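Local coordinates for digeranylgeranylglycerophospholipid reductase (Sulfolobus acidocaldarius, PDB 4OPC), which uses FAD to hydrogenate the double bonds of the geranylgeranyl chains of archaeal membrane lipids, turning unsaturated archaeols into saturated ones, at residues V52-F57 with N91-E96; K73-K78 with D199-R204; E176-K181 with P271-L276; L348-R353 with N443-F448. One frame throughout, in Å; residues are numbered along the deposited sequence. Where two conformers were deposited one is given.

Contact 1: residues V52-F57 with N91-E96; sequences VSKAHF and NGEGFE. With PGT ((1S)-2-{[{[(2R)-2,3-dihydroxypropyl]oxy}(hydroxy)phosphoryl]oxy}-1-[(palmitoyloxy)methyl]ethyl stearate), chain C.
Lys54 begins its run against the neighbouring strand at CB, which lies 3.5 Å from Glu93 O. A chi1 of 175° puts CG anti to the backbone N, 3.8 Å from Phe95 CZ. CD then meets the carboxylate of Glu93, 3.6 Å from its OE1, as the two side chains run alongside each other in the same direction. A turn at chi4 carries NZ to Asp58, its salt-bridge partner; Glu93 OE1 is 4.3 Å from Lys54 NZ, too far for a salt bridge. At the root of the chain, Lys54 N gives a hydrogen bond of 2.9 Å to Glu93 O, and one water joins that oxygen to Ala55 N and Ser53 OG where strand passes into helix. Just before, Val52 and Phe95 form an antiparallel hydrogen-bonded pair, with Phe95 N 2.8 Å from Val52 O. Phe95 also turns the edge of its ring to the face of Phe57 in an offset edge-to-face pair, planes 68° apart. His56 points to the lipid, its NE2 donating to O2P of the bound PGT at 3.0 Å. Strand 51-53 is the border strand of a mixed sheet, with strand 87-97 beside it and strand 70-80 next across. Helix 54-60 grows straight out of this border, and helix 302-322 packs against Val52, His56 and Phe57.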
# COMPACT_ATOMS: atom_id res chain seq x y z
N VAL A 52 -1.08 -6.95 -9.13
CA VAL A 52 -2.22 -6.07 -8.85
C VAL A 52 -3.52 -6.71 -9.34
O VAL A 52 -3.57 -7.27 -10.43
CB VAL A 52 -2.07 -4.68 -9.54
CG1 VAL A 52 -3.15 -3.72 -9.05
CG2 VAL A 52 -0.69 -4.08 -9.30
N SER A 53 -4.57 -6.61 -8.53
CA SER A 53 -5.87 -7.16 -8.88
C SER A 53 -6.50 -6.44 -10.08
O SER A 53 -6.42 -5.22 -10.19
CB SER A 53 -6.81 -7.04 -7.68
OG SER A 53 -8.15 -7.34 -8.01
N LYS A 54 -7.13 -7.21 -10.96
CA LYS A 54 -7.81 -6.64 -12.12
C LYS A 54 -8.95 -5.73 -11.68
O LYS A 54 -9.24 -4.73 -12.34
CB LYS A 54 -8.31 -7.77 -13.01
CG LYS A 54 -9.15 -7.34 -14.20
CD LYS A 54 -9.55 -8.57 -15.01
CE LYS A 54 -10.65 -8.28 -16.01
NZ LYS A 54 -11.94 -7.90 -15.39
N ALA A 55 -9.59 -6.08 -10.57
CA ALA A 55 -10.75 -5.34 -10.07
C ALA A 55 -10.46 -3.85 -9.87
O ALA A 55 -11.35 -3.03 -10.07
CB ALA A 55 -11.26 -5.96 -8.77
N HIS A 56 -9.24 -3.50 -9.48
CA HIS A 56 -8.91 -2.10 -9.27
C HIS A 56 -8.98 -1.31 -10.57
O HIS A 56 -9.50 -0.19 -10.60
CB HIS A 56 -7.52 -1.95 -8.64
CG HIS A 56 -7.48 -2.36 -7.21
ND1 HIS A 56 -8.24 -1.76 -6.24
CD2 HIS A 56 -6.76 -3.32 -6.58
CE1 HIS A 56 -8.00 -2.32 -5.07
NE2 HIS A 56 -7.10 -3.27 -5.25
N PHE A 57 -8.48 -1.89 -11.65
CA PHE A 57 -8.55 -1.23 -12.94
C PHE A 57 -10.00 -1.15 -13.38
O PHE A 57 -10.43 -0.13 -13.91
CB PHE A 57 -7.69 -1.97 -13.97
CG PHE A 57 -6.24 -2.05 -13.60
CD1 PHE A 57 -5.78 -3.08 -12.80
CD2 PHE A 57 -5.35 -1.07 -14.01
CE1 PHE A 57 -4.46 -3.16 -12.44
CE2 PHE A 57 -4.02 -1.14 -13.64
CZ PHE A 57 -3.57 -2.19 -12.86
N ASN A 91 -8.90 -17.90 -5.40
CA ASN A 91 -8.98 -17.50 -6.80
C ASN A 91 -9.35 -16.03 -6.96
O ASN A 91 -10.10 -15.48 -6.15
CB ASN A 91 -9.97 -18.38 -7.55
CG ASN A 91 -9.52 -19.82 -7.63
OD1 ASN A 91 -8.40 -20.12 -8.03
ND2 ASN A 91 -10.40 -20.74 -7.23
N GLY A 92 -8.82 -15.40 -8.00
CA GLY A 92 -9.05 -13.99 -8.26
C GLY A 92 -8.18 -13.52 -9.40
O GLY A 92 -7.01 -13.89 -9.50
N GLU A 93 -8.74 -12.69 -10.28
CA GLU A 93 -8.02 -12.26 -11.47
C GLU A 93 -7.14 -11.04 -11.22
O GLU A 93 -7.53 -10.08 -10.55
CB GLU A 93 -9.00 -12.00 -12.62
CG GLU A 93 -9.69 -13.28 -13.08
CD GLU A 93 -10.59 -13.09 -14.30
OE1 GLU A 93 -10.75 -11.95 -14.77
OE2 GLU A 93 -11.14 -14.11 -14.78
N GLY A 94 -5.92 -11.10 -11.74
CA GLY A 94 -5.00 -9.99 -11.60
C GLY A 94 -3.90 -10.00 -12.64
O GLY A 94 -3.90 -10.82 -13.57
N PHE A 95 -2.96 -9.09 -12.48
CA PHE A 95 -1.91 -8.91 -13.47
C PHE A 95 -0.57 -8.92 -12.78
O PHE A 95 -0.42 -8.34 -11.70
CB PHE A 95 -2.06 -7.56 -14.17
CG PHE A 95 -3.39 -7.34 -14.83
CD1 PHE A 95 -3.85 -8.20 -15.80
CD2 PHE A 95 -4.17 -6.24 -14.49
CE1 PHE A 95 -5.07 -7.98 -16.42
CE2 PHE A 95 -5.38 -6.02 -15.10
CZ PHE A 95 -5.84 -6.89 -16.06
N GLU A 96 0.40 -9.58 -13.40
CA GLU A 96 1.80 -9.36 -13.06
C GLU A 96 2.32 -8.36 -14.09
O GLU A 96 2.43 -8.68 -15.28
CB GLU A 96 2.58 -10.68 -13.10
CG GLU A 96 2.95 -11.20 -11.73
CD GLU A 96 3.85 -10.25 -10.98
OE1 GLU A 96 3.75 -10.21 -9.74
OE2 GLU A 96 4.67 -9.56 -11.62
C48 PGT C . 1.86 -9.92 7.73
C47 PGT C . 1.78 -8.42 7.56
C46 PGT C . 2.89 -7.95 6.65
C45 PGT C . 2.82 -8.69 5.33
C44 PGT C . 3.44 -7.88 4.22
C43 PGT C . 4.79 -8.46 3.84
C42 PGT C . 5.45 -7.52 2.85
C41 PGT C . 4.65 -7.56 1.57
C40 PGT C . 5.53 -7.24 0.39
C39 PGT C . 4.95 -7.95 -0.81
C38 PGT C . 3.52 -7.53 -1.00
C37 PGT C . 2.90 -8.38 -2.09
C36 PGT C . 1.50 -7.87 -2.35
C35 PGT C . 0.72 -8.86 -3.17
C34 PGT C . -0.66 -8.28 -3.45
C33 PGT C . -1.61 -9.34 -3.98
C32 PGT C . -2.53 -8.75 -5.03
C31 PGT C . -3.70 -7.99 -4.42
O31 PGT C . -3.89 -6.85 -4.78
O2 PGT C . -4.55 -8.57 -3.45
C2 PGT C . -5.81 -9.05 -3.90
C1 PGT C . -6.85 -7.96 -4.04
O3P PGT C . -6.39 -6.62 -4.02
P PGT C . -6.87 -5.67 -2.85
O1P PGT C . -6.82 -6.54 -1.61
O2P PGT C . -5.97 -4.46 -2.69
O4P PGT C . -8.36 -5.15 -3.05
C4 PGT C . -9.26 -5.73 -3.98
C5 PGT C . -10.64 -5.12 -3.86
O5 PGT C . -11.01 -4.55 -5.10
C6 PGT C . -10.63 -4.06 -2.79
O6 PGT C . -10.71 -2.77 -3.35
C3 PGT C . -6.43 -10.02 -2.90
O3 PGT C . -5.70 -11.21 -2.75
C11 PGT C . -5.77 -11.72 -1.44
O11 PGT C . -6.84 -11.76 -0.86
C12 PGT C . -4.52 -12.23 -0.76
C13 PGT C . -4.87 -13.13 0.40
C14 PGT C . -3.59 -13.59 1.08
C15 PGT C . -3.31 -12.74 2.30
C16 PGT C . -2.11 -13.29 3.05
C17 PGT C . -2.48 -13.44 4.51
C18 PGT C . -1.44 -14.26 5.23
C19 PGT C . -1.97 -14.66 6.60
C20 PGT C . -3.06 -15.70 6.47
C21 PGT C . -2.68 -16.94 7.24
C22 PGT C . -3.91 -17.62 7.80
C23 PGT C . -3.51 -18.44 9.01
C24 PGT C . -4.73 -18.91 9.76
C25 PGT C . -4.63 -18.50 11.22
C26 PGT C . -5.87 -17.73 11.62
O HOH W 1 -9.88 -8.88 -9.73

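Contact 2: residues K73-K78 with D199-R204; sequences KINGIK and DHDYLR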
# COMPACT_ATOMS: atom_id res chain seq x y z
N LYS A 73 -0.73 -13.18 -16.78
CA LYS A 73 -2.08 -13.14 -16.23
C LYS A 73 -2.17 -14.01 -14.98
O LYS A 73 -1.72 -15.15 -14.97
CB LYS A 73 -3.10 -13.60 -17.28
CG LYS A 73 -4.53 -13.63 -16.79
CD LYS A 73 -5.00 -12.25 -16.37
CE LYS A 73 -6.34 -12.31 -15.64
NZ LYS A 73 -6.72 -10.99 -15.08
N ILE A 74 -2.78 -13.47 -13.92
CA ILE A 74 -2.90 -14.16 -12.64
C ILE A 74 -4.33 -14.60 -12.39
O ILE A 74 -5.27 -13.81 -12.55
CB ILE A 74 -2.44 -13.26 -11.49
CG1 ILE A 74 -0.99 -12.84 -11.69
CG2 ILE A 74 -2.62 -13.95 -10.14
CD1 ILE A 74 -0.04 -14.02 -11.85
N ASN A 75 -4.51 -15.85 -11.98
CA ASN A 75 -5.84 -16.39 -11.70
C ASN A 75 -6.08 -16.70 -10.23
O ASN A 75 -7.19 -17.06 -9.84
CB ASN A 75 -6.10 -17.63 -12.55
CG ASN A 75 -6.29 -17.30 -14.01
OD1 ASN A 75 -6.92 -16.30 -14.34
ND2 ASN A 75 -5.73 -18.12 -14.88
N GLY A 76 -5.05 -16.55 -9.41
CA GLY A 76 -5.21 -16.78 -7.98
C GLY A 76 -3.91 -16.82 -7.21
O GLY A 76 -2.84 -16.52 -7.75
N ILE A 77 -4.02 -17.19 -5.94
CA ILE A 77 -2.87 -17.27 -5.04
C ILE A 77 -2.87 -18.61 -4.32
O ILE A 77 -3.91 -19.09 -3.89
CB ILE A 77 -2.92 -16.15 -3.98
CG1 ILE A 77 -2.84 -14.78 -4.66
CG2 ILE A 77 -1.79 -16.30 -2.97
CD1 ILE A 77 -2.90 -13.62 -3.68
N LYS A 78 -1.69 -19.21 -4.21
CA LYS A 78 -1.50 -20.39 -3.37
C LYS A 78 -0.77 -19.95 -2.11
O LYS A 78 0.35 -19.42 -2.19
CB LYS A 78 -0.68 -21.45 -4.12
CG LYS A 78 -1.30 -21.95 -5.42
CD LYS A 78 -2.33 -23.03 -5.20
CE LYS A 78 -2.80 -23.60 -6.53
NZ LYS A 78 -3.78 -24.70 -6.34
N ASP A 199 1.85 -24.24 -12.60
CA ASP A 199 0.71 -23.37 -12.34
C ASP A 199 1.16 -21.91 -12.34
O ASP A 199 0.97 -21.18 -11.36
CB ASP A 199 0.07 -23.73 -11.00
CG ASP A 199 -0.54 -25.11 -11.01
OD1 ASP A 199 -1.14 -25.49 -12.04
OD2 ASP A 199 -0.41 -25.83 -10.00
N HIS A 200 1.77 -21.50 -13.44
CA HIS A 200 2.38 -20.18 -13.51
C HIS A 200 1.38 -19.03 -13.46
O HIS A 200 1.78 -17.88 -13.33
CB HIS A 200 3.31 -20.06 -14.73
CG HIS A 200 2.58 -19.77 -16.01
ND1 HIS A 200 1.85 -20.73 -16.68
CD2 HIS A 200 2.49 -18.64 -16.74
CE1 HIS A 200 1.33 -20.19 -17.77
NE2 HIS A 200 1.70 -18.93 -17.83
N ASP A 201 0.08 -19.34 -13.55
CA ASP A 201 -0.95 -18.32 -13.36
C ASP A 201 -1.32 -18.10 -11.89
O ASP A 201 -2.19 -17.29 -11.58
CB ASP A 201 -2.20 -18.63 -14.21
CG ASP A 201 -2.78 -20.02 -13.94
OD1 ASP A 201 -2.02 -20.94 -13.55
OD2 ASP A 201 -4.00 -20.19 -14.16
N TYR A 202 -0.64 -18.80 -10.99
CA TYR A 202 -0.87 -18.60 -9.56
C TYR A 202 0.34 -18.01 -8.86
O TYR A 202 1.46 -18.52 -9.00
CB TYR A 202 -1.28 -19.92 -8.89
CG TYR A 202 -2.73 -20.26 -9.14
CD1 TYR A 202 -3.14 -20.80 -10.36
CD2 TYR A 202 -3.70 -20.02 -8.17
CE1 TYR A 202 -4.47 -21.10 -10.59
CE2 TYR A 202 -5.03 -20.32 -8.40
CZ TYR A 202 -5.41 -20.85 -9.61
OH TYR A 202 -6.74 -21.14 -9.83
N LEU A 203 0.12 -16.94 -8.10
CA LEU A 203 1.14 -16.43 -7.19
C LEU A 203 1.33 -17.41 -6.04
O LEU A 203 0.40 -18.15 -5.68
CB LEU A 203 0.71 -15.10 -6.60
CG LEU A 203 0.32 -14.02 -7.60
CD1 LEU A 203 -0.08 -12.77 -6.84
CD2 LEU A 203 1.45 -13.73 -8.59
N ARG A 204 2.52 -17.43 -5.46
CA ARG A 204 2.77 -18.23 -4.27
C ARG A 204 3.20 -17.33 -3.13
O ARG A 204 4.08 -16.49 -3.28
CB ARG A 204 3.86 -19.28 -4.52
CG ARG A 204 3.58 -20.18 -5.71
CD ARG A 204 4.77 -21.09 -5.99
NE ARG A 204 4.69 -21.65 -7.33
CZ ARG A 204 5.63 -22.41 -7.88
NH1 ARG A 204 6.74 -22.69 -7.21
NH2 ARG A 204 5.46 -22.88 -9.11
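Tyr202 lays one face of its ring on the backbone of Asn75 and Gly76, with its CD2 3.3 Å from Gly76 C. Gly76 has no side chain, and the ring sits where a beta carbon would otherwise be. Over the opposite face comes Lys78, whose CE rides 4.0 Å above the plane, toward the rim; its NZ lies farther out, where any cation-pi attraction is weak. On the other face of the sheet, Ile74 and Leu203 cross at about a right angle and meet at their branch tips, Ile74 CD1 3.6 Å from Leu203 CD2. Ile77 touches PGT, and Leu203 lies near Ala51 of the FAD site. Asn75 and Asp201 pair twice. The backbone Asn75 N donates to Asp201 O, and Asn75 ND2 reaches Asp201 OD2 at 2.8 Å, on the anti lone pair of that oxygen, with amide and carboxylate planes 90° apart. Asp201 holds CG between its backbone N and carbonyl carbon (chi1 55°). The parallel strands are joined by Leu203 N to Gly76 O and Lys78 N to Leu203 O. In the second shell, Asn91 OD1 holds Tyr202 OH and Thr89 OG1 takes Lys78 NZ, both from strand 87-97. The polar pair and backbone bonds thus fix the turn 199-202 beside the strand, while the Tyr202 ring, held at its hydroxyl and against Gly76, is probably restrained from turning.

Contact 3: residues E176-K181 with P271-L276; sequences EDLDDK and PTRRPL
Glu176 and Leu276 mark the nearest backbone approach, with CA atoms 6.8 Å apart; neither 176-181 nor 271-276 is regular helix or strand, and side chains and bridging waters, with no direct backbone bond, join the two segments. Glu176 and Arg273 reach toward each other tip to tip. Arg273 NH1 and NH2 both grip the one oxygen OE2, at 2.8 Å from NH1 and 3.0 Å from NH2, and arrive from the same face of the carboxylate, above its plane, while OE2 itself lies in the guanidinium plane. The bend of Arg273 at chi3 (-81°) places NE, and its own loop fixes the rotation of the group: NE donates to Arg274 O at 2.8 Å and NH1 to Pro275 O. One face of the guanidinium carries that of Arg274, CZ over CZ at 3.9 Å, a close meeting of like charges that the nearby carboxylates of Glu176 and Asp349 are likely to offset. Leu178 CB rests 4.0 Å from Arg273 CD. A leucine in place of Arg273 would probably leave Glu176 OE2 without its two-nitrogen partner and loosen the link between the loops. Glu176 OE1 is also bonded to Tyr277 N. Asp179 OD1 accepts from Lys181 N in an Asx turn, and Pro271 lies near Asp289 of the FAD site. One loop leads into strand 183-193, the other leaves strand 261-271 at the sheet's edge, and helix 332-357 packs against the latter through Asp349, Gln345 and Arg352.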
# COMPACT_ATOMS: atom_id res chain seq x y z
N GLU A 176 1.79 13.39 10.35
CA GLU A 176 1.81 12.16 11.15
C GLU A 176 2.86 11.15 10.65
O GLU A 176 2.96 10.88 9.45
CB GLU A 176 0.42 11.51 11.12
CG GLU A 176 0.29 10.25 11.97
CD GLU A 176 -0.95 9.42 11.67
OE1 GLU A 176 -1.84 9.86 10.89
OE2 GLU A 176 -1.05 8.31 12.22
N ASP A 177 3.62 10.61 11.60
CA ASP A 177 4.68 9.64 11.31
C ASP A 177 4.13 8.25 11.62
O ASP A 177 2.97 8.10 12.04
CB ASP A 177 5.88 9.95 12.22
CG ASP A 177 7.23 9.44 11.68
OD1 ASP A 177 7.31 8.47 10.90
OD2 ASP A 177 8.25 10.03 12.08
N LEU A 178 4.93 7.22 11.44
CA LEU A 178 4.46 5.89 11.84
C LEU A 178 5.48 5.16 12.68
O LEU A 178 6.68 5.43 12.61
CB LEU A 178 4.05 5.02 10.65
CG LEU A 178 5.14 4.32 9.84
CD1 LEU A 178 4.49 3.45 8.80
CD2 LEU A 178 6.06 5.35 9.22
N ASP A 179 4.98 4.24 13.49
CA ASP A 179 5.82 3.42 14.34
C ASP A 179 6.64 2.48 13.46
O ASP A 179 6.17 2.01 12.42
CB ASP A 179 4.94 2.62 15.29
CG ASP A 179 5.73 1.95 16.38
OD1 ASP A 179 6.36 0.90 16.12
OD2 ASP A 179 5.73 2.46 17.52
N ASP A 180 7.89 2.23 13.86
CA ASP A 180 8.76 1.34 13.11
C ASP A 180 8.14 -0.06 12.91
O ASP A 180 8.40 -0.72 11.92
CB ASP A 180 10.12 1.18 13.80
CG ASP A 180 10.97 2.44 13.75
OD1 ASP A 180 10.70 3.35 12.94
OD2 ASP A 180 11.94 2.51 14.53
N LYS A 181 7.32 -0.48 13.86
CA LYS A 181 6.68 -1.80 13.77
C LYS A 181 5.47 -1.79 12.86
O LYS A 181 4.87 -2.86 12.63
CB LYS A 181 6.28 -2.29 15.16
CG LYS A 181 7.47 -2.65 16.05
CD LYS A 181 7.04 -3.06 17.47
CE LYS A 181 6.54 -1.85 18.24
NZ LYS A 181 7.50 -0.70 18.17
N PRO A 271 4.66 0.53 4.22
CA PRO A 271 3.83 0.68 5.43
C PRO A 271 2.78 -0.42 5.53
O PRO A 271 2.33 -0.95 4.51
CB PRO A 271 3.16 2.05 5.23
CG PRO A 271 3.16 2.26 3.73
CD PRO A 271 4.38 1.55 3.19
N THR A 272 2.42 -0.81 6.75
CA THR A 272 1.45 -1.89 6.95
C THR A 272 0.46 -1.52 8.04
O THR A 272 0.32 -2.24 9.02
CB THR A 272 2.15 -3.20 7.36
OG1 THR A 272 2.84 -3.01 8.60
CG2 THR A 272 3.15 -3.68 6.30
N ARG A 273 -0.25 -0.42 7.87
CA ARG A 273 -1.16 0.07 8.90
C ARG A 273 -2.36 0.79 8.29
O ARG A 273 -2.44 0.97 7.07
CB ARG A 273 -0.43 1.02 9.85
CG ARG A 273 0.33 2.14 9.15
CD ARG A 273 0.52 3.33 10.10
NE ARG A 273 -0.69 4.16 10.15
CZ ARG A 273 -0.79 5.29 10.83
NH1 ARG A 273 -1.90 6.03 10.76
NH2 ARG A 273 0.22 5.70 11.59
N ARG A 274 -3.29 1.19 9.16
CA ARG A 274 -4.39 2.08 8.79
C ARG A 274 -3.83 3.33 8.10
O ARG A 274 -2.66 3.69 8.28
CB ARG A 274 -5.15 2.46 10.05
CG ARG A 274 -4.31 3.25 11.03
CD ARG A 274 -4.69 2.97 12.49
NE ARG A 274 -3.82 3.73 13.38
CZ ARG A 274 -2.59 3.37 13.73
NH1 ARG A 274 -2.06 2.25 13.27
NH2 ARG A 274 -1.88 4.14 14.55
N PRO A 275 -4.65 4.02 7.29
CA PRO A 275 -4.10 5.19 6.60
C PRO A 275 -3.79 6.35 7.55
O PRO A 275 -4.12 6.30 8.74
CB PRO A 275 -5.20 5.59 5.61
CG PRO A 275 -6.45 4.95 6.14
CD PRO A 275 -6.05 3.74 6.92
N LEU A 276 -3.14 7.39 7.03
CA LEU A 276 -2.99 8.63 7.78
C LEU A 276 -4.35 9.02 8.34
O LEU A 276 -5.35 8.97 7.63
CB LEU A 276 -2.57 9.75 6.83
CG LEU A 276 -1.12 10.17 6.58
CD1 LEU A 276 -1.14 11.53 5.88
CD2 LEU A 276 -0.28 10.21 7.84
O HOH W 2 2.10 4.12 13.27
O HOH W 3 4.49 -4.69 10.06

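Contact 4: residues L348-R353 with N443-F448; sequences LDIFRR and NVLTEF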
# COMPACT_ATOMS: atom_id res chain seq x y z
N LEU A 348 -7.93 -4.51 9.16
CA LEU A 348 -6.81 -5.38 8.85
C LEU A 348 -5.55 -5.02 9.62
O LEU A 348 -4.68 -5.87 9.81
CB LEU A 348 -6.57 -5.42 7.34
CG LEU A 348 -7.71 -6.10 6.59
CD1 LEU A 348 -7.44 -6.01 5.10
CD2 LEU A 348 -7.89 -7.57 7.02
N ASP A 349 -5.44 -3.78 10.09
CA ASP A 349 -4.32 -3.35 10.93
C ASP A 349 -4.37 -4.16 12.24
O ASP A 349 -3.35 -4.66 12.72
CB ASP A 349 -4.43 -1.82 11.14
CG ASP A 349 -3.20 -1.18 11.77
OD1 ASP A 349 -2.30 -1.88 12.28
OD2 ASP A 349 -3.17 0.07 11.78
N ILE A 350 -5.56 -4.35 12.79
CA ILE A 350 -5.77 -5.21 13.96
C ILE A 350 -5.41 -6.66 13.64
O ILE A 350 -4.66 -7.32 14.37
CB ILE A 350 -7.24 -5.15 14.44
CG1 ILE A 350 -7.58 -3.78 15.02
CG2 ILE A 350 -7.52 -6.23 15.47
CD1 ILE A 350 -6.89 -3.46 16.33
N PHE A 351 -5.96 -7.17 12.54
CA PHE A 351 -5.76 -8.56 12.18
C PHE A 351 -4.28 -8.88 11.95
O PHE A 351 -3.77 -9.90 12.44
CB PHE A 351 -6.64 -8.91 10.96
CG PHE A 351 -6.76 -10.38 10.69
CD1 PHE A 351 -7.00 -11.30 11.70
CD2 PHE A 351 -6.69 -10.85 9.39
CE1 PHE A 351 -7.12 -12.65 11.42
CE2 PHE A 351 -6.82 -12.20 9.11
CZ PHE A 351 -7.05 -13.10 10.14
N ARG A 352 -3.57 -7.98 11.25
CA ARG A 352 -2.13 -8.12 11.05
C ARG A 352 -1.35 -8.32 12.36
O ARG A 352 -0.44 -9.15 12.43
CB ARG A 352 -1.57 -6.89 10.31
CG ARG A 352 -0.10 -6.62 10.63
CD ARG A 352 0.41 -5.31 10.08
NE ARG A 352 0.08 -4.14 10.88
CZ ARG A 352 0.88 -3.61 11.80
NH1 ARG A 352 2.05 -4.16 12.04
NH2 ARG A 352 0.53 -2.50 12.44
N ARG A 353 -1.69 -7.54 13.37
CA ARG A 353 -0.97 -7.58 14.64
C ARG A 353 -1.10 -8.96 15.27
O ARG A 353 -0.14 -9.51 15.81
CB ARG A 353 -1.51 -6.51 15.58
CG ARG A 353 -1.16 -5.10 15.14
CD ARG A 353 -2.07 -4.07 15.79
NE ARG A 353 -1.95 -2.81 15.08
CZ ARG A 353 -1.46 -1.69 15.59
NH1 ARG A 353 -1.08 -1.63 16.86
NH2 ARG A 353 -1.37 -0.61 14.83
N ASN A 443 -6.97 4.45 21.38
CA ASN A 443 -7.32 3.64 22.55
C ASN A 443 -7.65 2.19 22.19
O ASN A 443 -7.22 1.26 22.89
CB ASN A 443 -8.45 4.28 23.35
CG ASN A 443 -8.02 5.55 24.06
OD1 ASN A 443 -6.83 5.82 24.21
ND2 ASN A 443 -8.99 6.34 24.51
N VAL A 444 -8.38 1.99 21.11
CA VAL A 444 -8.70 0.64 20.66
C VAL A 444 -7.41 -0.13 20.36
O VAL A 444 -7.24 -1.28 20.75
CB VAL A 444 -9.60 0.65 19.40
CG1 VAL A 444 -9.70 -0.73 18.78
CG2 VAL A 444 -10.98 1.19 19.75
N LEU A 445 -6.48 0.53 19.67
CA LEU A 445 -5.21 -0.10 19.33
C LEU A 445 -4.35 -0.39 20.56
O LEU A 445 -3.78 -1.47 20.67
CB LEU A 445 -4.44 0.78 18.34
CG LEU A 445 -5.12 0.92 16.98
CD1 LEU A 445 -4.43 1.99 16.16
CD2 LEU A 445 -5.08 -0.40 16.23
N THR A 446 -4.26 0.57 21.48
CA THR A 446 -3.50 0.39 22.72
C THR A 446 -4.03 -0.80 23.51
O THR A 446 -3.25 -1.66 23.95
CB THR A 446 -3.57 1.65 23.61
OG1 THR A 446 -2.97 2.75 22.92
CG2 THR A 446 -2.83 1.42 24.92
N GLU A 447 -5.34 -0.87 23.68
CA GLU A 447 -5.95 -1.98 24.40
C GLU A 447 -5.74 -3.30 23.67
O GLU A 447 -5.48 -4.33 24.30
CB GLU A 447 -7.45 -1.74 24.60
CG GLU A 447 -7.79 -0.57 25.49
CD GLU A 447 -9.29 -0.38 25.63
OE1 GLU A 447 -10.01 -1.39 25.75
OE2 GLU A 447 -9.75 0.79 25.60
N PHE A 448 -5.83 -3.27 22.35
CA PHE A 448 -5.62 -4.50 21.60
C PHE A 448 -4.18 -5.01 21.72
O PHE A 448 -3.96 -6.19 21.94
CB PHE A 448 -6.01 -4.35 20.12
CG PHE A 448 -5.84 -5.61 19.34
CD1 PHE A 448 -6.70 -6.67 19.54
CD2 PHE A 448 -4.77 -5.77 18.47
CE1 PHE A 448 -6.54 -7.86 18.86
CE2 PHE A 448 -4.60 -6.96 17.79
CZ PHE A 448 -5.48 -8.00 17.98
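Ile350 sets CG2 anti to its backbone N, with CG1 beside that nitrogen (chi1 -68°): CG2 goes to the Phe448 ring, while CD1, at the end of the other branch, meets both Leu445 and the same ring. The isoleucine was modelled in two conformers, and its contacts are those of one. Phe448 has CG anti to its own backbone N (chi1 -178°), which swings the ring out to meet them. CG2 of Ile350 sits over the face of that ring, 3.7 Å from its centroid, a CH-pi contact, while CD1 of Ile350 lies 3.6 Å from Leu445 CD2. Arg353 CB comes to the rim of the Phe448 ring in its plane, 3.8 Å from CE2. The Arg353 guanidinium has Leu445 CD2 over its centre, 3.9 Å from CZ. Its N-H edge is gripped within its own helix: NE and NH2 both bond to Asp349 OD1, each at 3.0 Å, and Arg352 NH2 joins them there. Arg353 NH1 turns to Asn449 OD1. An alanine in place of Arg353 would probably leave Asp349 without one of its cationic partners and uncover the Leu445 methyl. The segments 348-353 and 443-448 run nearly parallel, at 13°, their axes 11.2 Å apart at closest, and large side chains bridge the distance, with Met417 of helix 410-425 against Ile350 and Ser416 against Phe448. An intrahelical salt-bridge network, Asp with Arg three and four residues on, borders this apolar helix packing.

Contacts 1 and 2 share one sheet: strands 87-97 and 70-80 are neighbours in it, and side-chain and backbone bonds between those strands join the two contacts. Both are partly buried, and backbone pairing does much of the work; contact 1 hydrogen-bonds the lipid through His56, while contacts 2 and 4 only touch it. Contacts 3 and 4 lie about 25 to 31 Å from these, measured between centres, and touch each other through Arg274 and Asp349. Contact 3 is partly buried and ionic, a loop-to-loop bridge with no direct backbone bonds across it; contact 4 is buried and mostly apolar, helix on helix, its charges paired at the border rather than across it.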